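Local coordinates for PA0821 (Pseudomonas aeruginosa, PDB 7DRG), which probably acts as the immunity protein (antitoxin) against a VRR-NUC nuclease effector delivered by the type VI secretion system, at residues 31-36 and 119-124; 37-42 and 183-188. All blocks are in the same frame, centred on the assembly; numbering follows the deposited sequence.

Overall arrangement
Both contacts use the long strand 34-46, contact 1 at its start and contact 2 just beyond, with centres about 11 Å apart. In contact 1 the loop 119-124 meets the turn and first residues of the strand; in contact 2 the strand 182-186 pairs with it. The two are stitched together directly: Ser187 OG lies 2.6 Å from Arg120 O and Asn185 ND2 lies 2.8 Å from Gly123 O, both probable hydrogen bonds, while Ala122 CB packs on Asn185 O. Contact 2 is the more central, about 8 Å from the centre of the chain against about 18 Å for the centre of contact 1. The second chain of the assembly touches neither.

Contact 1 of 2, residues 31-36 and 119-124; sequences EDYIGA and SRDAGA
Asp121 OD1 is gripped by two groups: Ile34 N donates to it over 2.9 Å, nearly straight at 173°, and Lys118 adds a salt bridge. The Ile34 N-H reaches the oxygen from above the carboxylate plane. One residue on, Ala122 N returns a bond to Ile34 O, also 2.9 Å, so both polar backbone atoms of Ile34 are engaged by the loop. The Ala122 methyl then lies against Ala36 CA.

Beside these bonds Arg120 spreads over Tyr33. Its chain runs extended from CG to NE, and the guanidinium lies almost parallel to the ring, planes 13° apart and centres 4.0 Å apart, a cation-pi stack. CZ sits above the CD1-CE1 side of the ring, while CD rests over the same face in a CH-pi contact. NH2 reaches on to Glu31 OE1 at 3.1 Å, a salt bridge whose hydrogen bond is weak and far from straight (121°). NH1 donates to a water 2.7 Å away, and NE bonds to Ser190. Tyr33 OH is held in turn by Asp194 and Asn193.

The ring under one face and the bond from NE to Ser190 should limit rotation of the guanidinium, the weak Glu31 bond and the water adding less. Glu31 offsets part of the Arg120 charge, while Asp121 is paired with Lys118 and Ile34 N, so two separate polar grips join loop to turn.

Contact 2 of 2, residues 37-42 and 183-188; sequences VLCLRG and AYNLSP
Leu38 lays CD1 over one face of the Tyr184 ring, 4.0 Å from the ring centroid and displaced toward the rim, in a CH-pi contact. Leu38 CB closes on the same ring at CE1, 3.6 Å away. The tyrosine CG is anti to its own carbonyl carbon (chi1 -78°), and the ring lies across the neighbouring strand, with CD1 close to the backbone at Leu38 N. Its hydroxyl goes on to bond Leu17 O.

Beneath these side chains the strands run antiparallel but splayed, their directions 121° apart. Leu38 and Tyr184 form a non-hydrogen-bonded pair, flanked by two hydrogen-bonded pairs, Val37 with Asn185 and Cys39 with Ala183. Each of the latter exchanges two backbone bonds; the shortest of the four is Cys39 N to Ala183 O at 2.9 Å.

On the face bearing Val37, Cys39, Ala183 and Asn185, Arg41 turns back over the second strand. A bend at chi3 (74°) turns NE back toward that strand, and one face of the guanidinium settles on the Ala183 methyl, with CZ 3.5 Å from CB. NH1 donates in plane to Asn185 OD1 over 3.2 Å, and NH2 donates to a water that in turn reaches Tyr184 O. The Asn185 amide is thereby held at both ends: ND2 bonds Gly123 O and Ser149 OG, and also lies 3.4 Å from Cys39 SG.

Around this pairing, Tyr184 packs on Met201 of helix 191-204, Leu38 meets Leu152 of helix 152-157, and Cys39 and Arg41 touch Ser149 on strand 144-151, which itself pairs with strand 34-46.

Contact 1 of 2, residues 31-36 and 119-124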
ATOM      1  N   GLU B  31       2.479 -17.673  -4.197  1.00 28.04           N
ATOM      2  CA  GLU B  31       2.549 -19.124  -4.139  1.00 29.66           C
ATOM      3  C   GLU B  31       1.138 -19.694  -4.164  1.00 35.06           C
ATOM      4  O   GLU B  31       0.146 -18.968  -4.062  1.00 31.19           O
ATOM      5  CB  GLU B  31       3.316 -19.592  -2.898  1.00 30.03           C
ATOM      6  CG  GLU B  31       4.808 -19.341  -3.008  1.00 40.05           C
ATOM      7  CD  GLU B  31       5.533 -19.469  -1.685  1.00 48.89           C
ATOM      8  OE1 GLU B  31       4.967 -20.067  -0.746  1.00 48.24           O
ATOM      9  OE2 GLU B  31       6.672 -18.965  -1.584  1.00 49.10           O
ATOM     10  N   ASP B  32       1.062 -21.019  -4.285  1.00 33.91           N
ATOM     11  CA  ASP B  32      -0.189 -21.706  -4.611  1.00 38.57           C
ATOM     12  C   ASP B  32      -1.025 -21.993  -3.358  1.00 31.61           C
ATOM     13  O   ASP B  32      -1.388 -23.129  -3.068  1.00 33.92           O
ATOM     14  CB  ASP B  32       0.120 -22.991  -5.373  1.00 44.11           C
ATOM     15  CG  ASP B  32      -1.092 -23.557  -6.084  1.00 56.40           C
ATOM     16  OD1 ASP B  32      -2.077 -22.809  -6.262  1.00 59.52           O
ATOM     17  OD2 ASP B  32      -1.059 -24.749  -6.457  1.00 64.31           O
ATOM     18  N   TYR B  33      -1.339 -20.933  -2.613  1.00 30.05           N
ATOM     19  CA  TYR B  33      -2.243 -21.044  -1.472  1.00 24.91           C
ATOM     20  C   TYR B  33      -2.848 -19.672  -1.224  1.00 27.25           C
ATOM     21  O   TYR B  33      -2.371 -18.664  -1.747  1.00 25.60           O
ATOM     22  CB  TYR B  33      -1.530 -21.575  -0.214  1.00 29.37           C
ATOM     23  CG  TYR B  33      -0.591 -20.592   0.461  1.00 27.44           C
ATOM     24  CD1 TYR B  33       0.712 -20.422   0.008  1.00 25.55           C
ATOM     25  CD2 TYR B  33      -1.002 -19.837   1.558  1.00 26.52           C
ATOM     26  CE1 TYR B  33       1.578 -19.531   0.623  1.00 27.61           C
ATOM     27  CE2 TYR B  33      -0.141 -18.936   2.179  1.00 25.62           C
ATOM     28  CZ  TYR B  33       1.152 -18.785   1.700  1.00 28.00           C
ATOM     29  OH  TYR B  33       2.027 -17.896   2.293  1.00 27.36           O
ATOM     30  N   ILE B  34      -3.913 -19.639  -0.428  1.00 23.40           N
ATOM     31  CA  ILE B  34      -4.573 -18.386  -0.073  1.00 23.10           C
ATOM     32  C   ILE B  34      -3.901 -17.849   1.186  1.00 21.87           C
ATOM     33  O   ILE B  34      -4.014 -18.442   2.261  1.00 22.05           O
ATOM     34  CB  ILE B  34      -6.078 -18.579   0.141  1.00 24.67           C
ATOM     35  CG1 ILE B  34      -6.726 -19.166  -1.117  1.00 27.80           C
ATOM     36  CG2 ILE B  34      -6.722 -17.254   0.540  1.00 23.45           C
ATOM     37  CD1 ILE B  34      -8.188 -19.545  -0.927  1.00 31.20           C
ATOM     38  N   GLY B  35      -3.202 -16.719   1.059  1.00 21.85           N
ATOM     39  CA  GLY B  35      -2.471 -16.179   2.191  1.00 19.37           C
ATOM     40  C   GLY B  35      -3.302 -15.339   3.139  1.00 19.03           C
ATOM     41  O   GLY B  35      -2.978 -15.240   4.326  1.00 20.05           O
ATOM     42  N   ALA B  36      -4.344 -14.701   2.616  1.00 18.88           N
ATOM     43  CA  ALA B  36      -5.164 -13.803   3.443  1.00 19.00           C
ATOM     44  C   ALA B  36      -6.586 -13.721   2.898  1.00 23.40           C
ATOM     45  O   ALA B  36      -6.743 -13.725   1.727  1.00 21.72           O
ATOM     46  CB  ALA B  36      -4.530 -12.433   3.486  1.00 18.53           C
ATOM     47  N   SER B 119      -5.198 -27.015   4.209  1.00 26.36           N
ATOM     48  CA  SER B 119      -4.912 -26.646   5.593  1.00 24.23           C
ATOM     49  C   SER B 119      -4.054 -25.387   5.675  1.00 27.14           C
ATOM     50  O   SER B 119      -4.107 -24.673   6.685  1.00 30.38           O
ATOM     51  CB  SER B 119      -4.233 -27.813   6.326  1.00 23.84           C
ATOM     52  OG  SER B 119      -2.977 -28.124   5.734  1.00 28.79           O
ATOM     53  N   ARG B 120      -3.288 -25.093   4.621  1.00 25.76           N
ATOM     54  CA  ARG B 120      -2.446 -23.913   4.538  1.00 24.74           C
ATOM     55  C   ARG B 120      -3.231 -22.656   4.177  1.00 27.83           C
ATOM     56  O   ARG B 120      -2.729 -21.545   4.380  1.00 27.36           O
ATOM     57  CB  ARG B 120      -1.349 -24.169   3.497  1.00 31.42           C
ATOM     58  CG  ARG B 120      -0.202 -23.184   3.476  1.00 38.52           C
ATOM     59  CD  ARG B 120       0.745 -23.559   2.358  1.00 38.62           C
ATOM     60  NE  ARG B 120       1.939 -22.724   2.335  1.00 45.37           N
ATOM     61  CZ  ARG B 120       2.840 -22.762   1.363  1.00 46.95           C
ATOM     62  NH1 ARG B 120       2.667 -23.589   0.341  1.00 48.51           N
ATOM     63  NH2 ARG B 120       3.904 -21.971   1.408  1.00 52.14           N
ATOM     64  N   ASP B 121      -4.441 -22.805   3.643  1.00 24.60           N
ATOM     65  CA  ASP B 121      -5.220 -21.663   3.182  1.00 24.88           C
ATOM     66  C   ASP B 121      -5.826 -20.890   4.346  1.00 22.64           C
ATOM     67  O   ASP B 121      -6.395 -21.475   5.272  1.00 22.76           O
ATOM     68  CB  ASP B 121      -6.363 -22.108   2.270  1.00 22.83           C
ATOM     69  CG  ASP B 121      -5.903 -22.575   0.908  1.00 32.23           C
ATOM     70  OD1 ASP B 121      -4.786 -22.205   0.484  1.00 30.23           O
ATOM     71  OD2 ASP B 121      -6.685 -23.303   0.254  1.00 31.33           O
ATOM     72  N   ALA B 122      -5.743 -19.564   4.265  1.00 22.03           N
ATOM     73  CA  ALA B 122      -6.620 -18.719   5.067  1.00 19.06           C
ATOM     74  C   ALA B 122      -8.070 -18.988   4.696  1.00 21.88           C
ATOM     75  O   ALA B 122      -8.391 -19.250   3.534  1.00 22.64           O
ATOM     76  CB  ALA B 122      -6.289 -17.242   4.850  1.00 19.31           C
ATOM     77  N   GLY B 123      -8.948 -18.949   5.699  1.00 21.66           N
ATOM     78  CA  GLY B 123     -10.362 -19.145   5.472  1.00 23.89           C
ATOM     79  C   GLY B 123     -11.163 -18.073   6.185  1.00 21.05           C
ATOM     80  O   GLY B 123     -10.711 -17.474   7.161  1.00 22.32           O
ATOM     81  N   ALA B 124     -12.376 -17.847   5.679  1.00 16.62           N
ATOM     82  CA  ALA B 124     -13.211 -16.766   6.187  1.00 16.72           C
ATOM     83  C   ALA B 124     -14.009 -17.146   7.427  1.00 18.46           C
ATOM     84  O   ALA B 124     -14.472 -16.250   8.135  1.00 18.44           O
ATOM     85  CB  ALA B 124     -14.162 -16.283   5.087  1.00 21.74           C
TER
HETATM   86  O   HOH W   1       0.735 -24.963  -1.011  1.00 51.75           O

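Contact 2 of 2, residues 37-42 and 183-188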
ATOM      1  N   VAL B  37      -7.569 -13.633   3.784  1.00 17.42           N
ATOM      2  CA  VAL B  37      -8.962 -13.467   3.309  1.00 19.66           C
ATOM      3  C   VAL B  37      -9.635 -12.424   4.193  1.00 17.76           C
ATOM      4  O   VAL B  37      -9.516 -12.501   5.370  1.00 17.99           O
ATOM      5  CB  VAL B  37      -9.750 -14.782   3.233  1.00 25.87           C
ATOM      6  CG1 VAL B  37      -9.795 -15.493   4.555  1.00 26.75           C
ATOM      7  CG2 VAL B  37     -11.154 -14.558   2.696  1.00 28.38           C
ATOM      8  N   LEU B  38     -10.262 -11.453   3.558  1.00 18.74           N
ATOM      9  CA  LEU B  38     -10.967 -10.382   4.276  1.00 16.00           C
ATOM     10  C   LEU B  38     -12.276 -10.946   4.818  1.00 17.53           C
ATOM     11  O   LEU B  38     -13.021 -11.521   4.077  1.00 19.65           O
ATOM     12  CB  LEU B  38     -11.205  -9.197   3.337  1.00 18.80           C
ATOM     13  CG  LEU B  38     -11.748  -7.927   3.981  1.00 23.99           C
ATOM     14  CD1 LEU B  38     -10.855  -7.393   5.084  1.00 21.81           C
ATOM     15  CD2 LEU B  38     -12.026  -6.867   2.944  1.00 28.43           C
ATOM     16  N   CYS B  39     -12.493 -10.755   6.104  1.00 17.41           N
ATOM     17  CA  CYS B  39     -13.693 -11.292   6.725  1.00 16.30           C
ATOM     18  C   CYS B  39     -14.128 -10.367   7.857  1.00 15.70           C
ATOM     19  O   CYS B  39     -13.516  -9.324   8.113  1.00 17.57           O
ATOM     20  CB  CYS B  39     -13.441 -12.723   7.214  1.00 18.55           C
ATOM     21  SG  CYS B  39     -12.140 -12.811   8.458  1.00 21.64           S
ATOM     22  N   LEU B  40     -15.218 -10.746   8.517  1.00 15.57           N
ATOM     23  CA  LEU B  40     -15.710 -10.044   9.696  1.00 14.09           C
ATOM     24  C   LEU B  40     -15.272 -10.841  10.920  1.00 14.74           C
ATOM     25  O   LEU B  40     -15.795 -11.930  11.175  1.00 17.74           O
ATOM     26  CB  LEU B  40     -17.226  -9.905   9.631  1.00 17.38           C
ATOM     27  CG  LEU B  40     -17.938  -9.363  10.866  1.00 17.64           C
ATOM     28  CD1 LEU B  40     -17.337  -8.041  11.302  1.00 19.43           C
ATOM     29  CD2 LEU B  40     -19.426  -9.209  10.545  1.00 20.48           C
ATOM     30  N   ARG B  41     -14.329 -10.292  11.680  1.00 14.34           N
ATOM     31  CA  ARG B  41     -13.697 -11.006  12.781  1.00 14.55           C
ATOM     32  C   ARG B  41     -13.945 -10.291  14.100  1.00 14.94           C
ATOM     33  O   ARG B  41     -13.906  -9.055  14.167  1.00 15.51           O
ATOM     34  CB  ARG B  41     -12.190 -11.141  12.552  1.00 15.43           C
ATOM     35  CG  ARG B  41     -11.478 -12.052  13.551  1.00 15.23           C
ATOM     36  CD  ARG B  41     -10.026 -12.303  13.106  1.00 15.70           C
ATOM     37  NE  ARG B  41      -9.164 -11.140  13.309  1.00 18.10           N
ATOM     38  CZ  ARG B  41      -7.946 -11.046  12.771  1.00 22.25           C
ATOM     39  NH1 ARG B  41      -7.503 -12.025  12.002  1.00 24.12           N
ATOM     40  NH2 ARG B  41      -7.183  -9.988  12.998  1.00 22.07           N
ATOM     41  N   GLY B  42     -14.191 -11.077  15.141  1.00 15.25           N
ATOM     42  CA  GLY B  42     -14.308 -10.561  16.496  1.00 16.17           C
ATOM     43  C   GLY B  42     -13.206 -11.132  17.365  1.00 13.35           C
ATOM     44  O   GLY B  42     -12.830 -12.297  17.216  1.00 15.02           O
ATOM     45  N   ALA B 183     -11.143  -7.661   9.126  1.00 15.99           N
ATOM     46  CA  ALA B 183      -9.787  -8.133   9.376  1.00 14.11           C
ATOM     47  C   ALA B 183      -9.436  -9.161   8.316  1.00 16.30           C
ATOM     48  O   ALA B 183     -10.312  -9.744   7.672  1.00 17.61           O
ATOM     49  CB  ALA B 183      -9.629  -8.751  10.770  1.00 16.19           C
ATOM     50  N   TYR B 184      -8.137  -9.374   8.138  1.00 16.96           N
ATOM     51  CA  TYR B 184      -7.649 -10.469   7.313  1.00 17.38           C
ATOM     52  C   TYR B 184      -7.292 -11.648   8.201  1.00 17.91           C
ATOM     53  O   TYR B 184      -6.452 -11.518   9.098  1.00 20.24           O
ATOM     54  CB  TYR B 184      -6.424 -10.066   6.492  1.00 17.40           C
ATOM     55  CG  TYR B 184      -6.784  -9.242   5.297  1.00 18.29           C
ATOM     56  CD1 TYR B 184      -7.257  -9.839   4.134  1.00 17.50           C
ATOM     57  CD2 TYR B 184      -6.706  -7.859   5.341  1.00 19.67           C
ATOM     58  CE1 TYR B 184      -7.617  -9.076   3.043  1.00 18.80           C
ATOM     59  CE2 TYR B 184      -7.053  -7.088   4.247  1.00 19.73           C
ATOM     60  CZ  TYR B 184      -7.515  -7.703   3.108  1.00 23.29           C
ATOM     61  OH  TYR B 184      -7.877  -6.943   2.020  1.00 26.08           O
ATOM     62  N   ASN B 185      -7.918 -12.794   7.949  1.00 16.48           N
ATOM     63  CA  ASN B 185      -7.365 -14.042   8.460  1.00 18.80           C
ATOM     64  C   ASN B 185      -6.177 -14.409   7.589  1.00 20.05           C
ATOM     65  O   ASN B 185      -6.266 -14.337   6.362  1.00 19.32           O
ATOM     66  CB  ASN B 185      -8.398 -15.168   8.430  1.00 18.20           C
ATOM     67  CG  ASN B 185      -9.418 -15.051   9.534  1.00 19.88           C
ATOM     68  OD1 ASN B 185      -9.175 -14.398  10.551  1.00 19.73           O
ATOM     69  ND2 ASN B 185     -10.558 -15.705   9.354  1.00 19.00           N
ATOM     70  N   LEU B 186      -5.065 -14.782   8.211  1.00 17.32           N
ATOM     71  CA  LEU B 186      -3.879 -15.195   7.473  1.00 18.16           C
ATOM     72  C   LEU B 186      -3.752 -16.714   7.500  1.00 22.57           C
ATOM     73  O   LEU B 186      -4.433 -17.411   8.257  1.00 22.73           O
ATOM     74  CB  LEU B 186      -2.621 -14.546   8.055  1.00 17.67           C
ATOM     75  CG  LEU B 186      -2.664 -13.022   8.184  1.00 20.52           C
ATOM     76  CD1 LEU B 186      -1.315 -12.507   8.682  1.00 24.24           C
ATOM     77  CD2 LEU B 186      -3.040 -12.364   6.864  1.00 20.60           C
ATOM     78  N   SER B 187      -2.862 -17.218   6.651  1.00 21.04           N
ATOM     79  CA  SER B 187      -2.604 -18.645   6.591  1.00 20.69           C
ATOM     80  C   SER B 187      -2.247 -19.176   7.979  1.00 23.50           C
ATOM     81  O   SER B 187      -1.434 -18.561   8.682  1.00 25.39           O
ATOM     82  CB  SER B 187      -1.464 -18.927   5.610  1.00 23.06           C
ATOM     83  OG  SER B 187      -0.993 -20.253   5.785  1.00 25.95           O
ATOM     84  N   PRO B 188      -2.843 -20.290   8.416  1.00 22.16           N
ATOM     85  CA  PRO B 188      -2.548 -20.796   9.765  1.00 25.59           C
ATOM     86  C   PRO B 188      -1.102 -21.209   9.955  1.00 29.57           C
ATOM     87  O   PRO B 188      -0.611 -21.197  11.088  1.00 31.97           O
ATOM     88  CB  PRO B 188      -3.491 -22.002   9.901  1.00 31.34           C
ATOM     89  CG  PRO B 188      -4.590 -21.736   8.925  1.00 33.11           C
ATOM     90  CD  PRO B 188      -3.947 -21.021   7.772  1.00 25.82           C
TER
HETATM   91  O   HOH W   2      -4.703 -10.611  11.223  1.00 27.04           O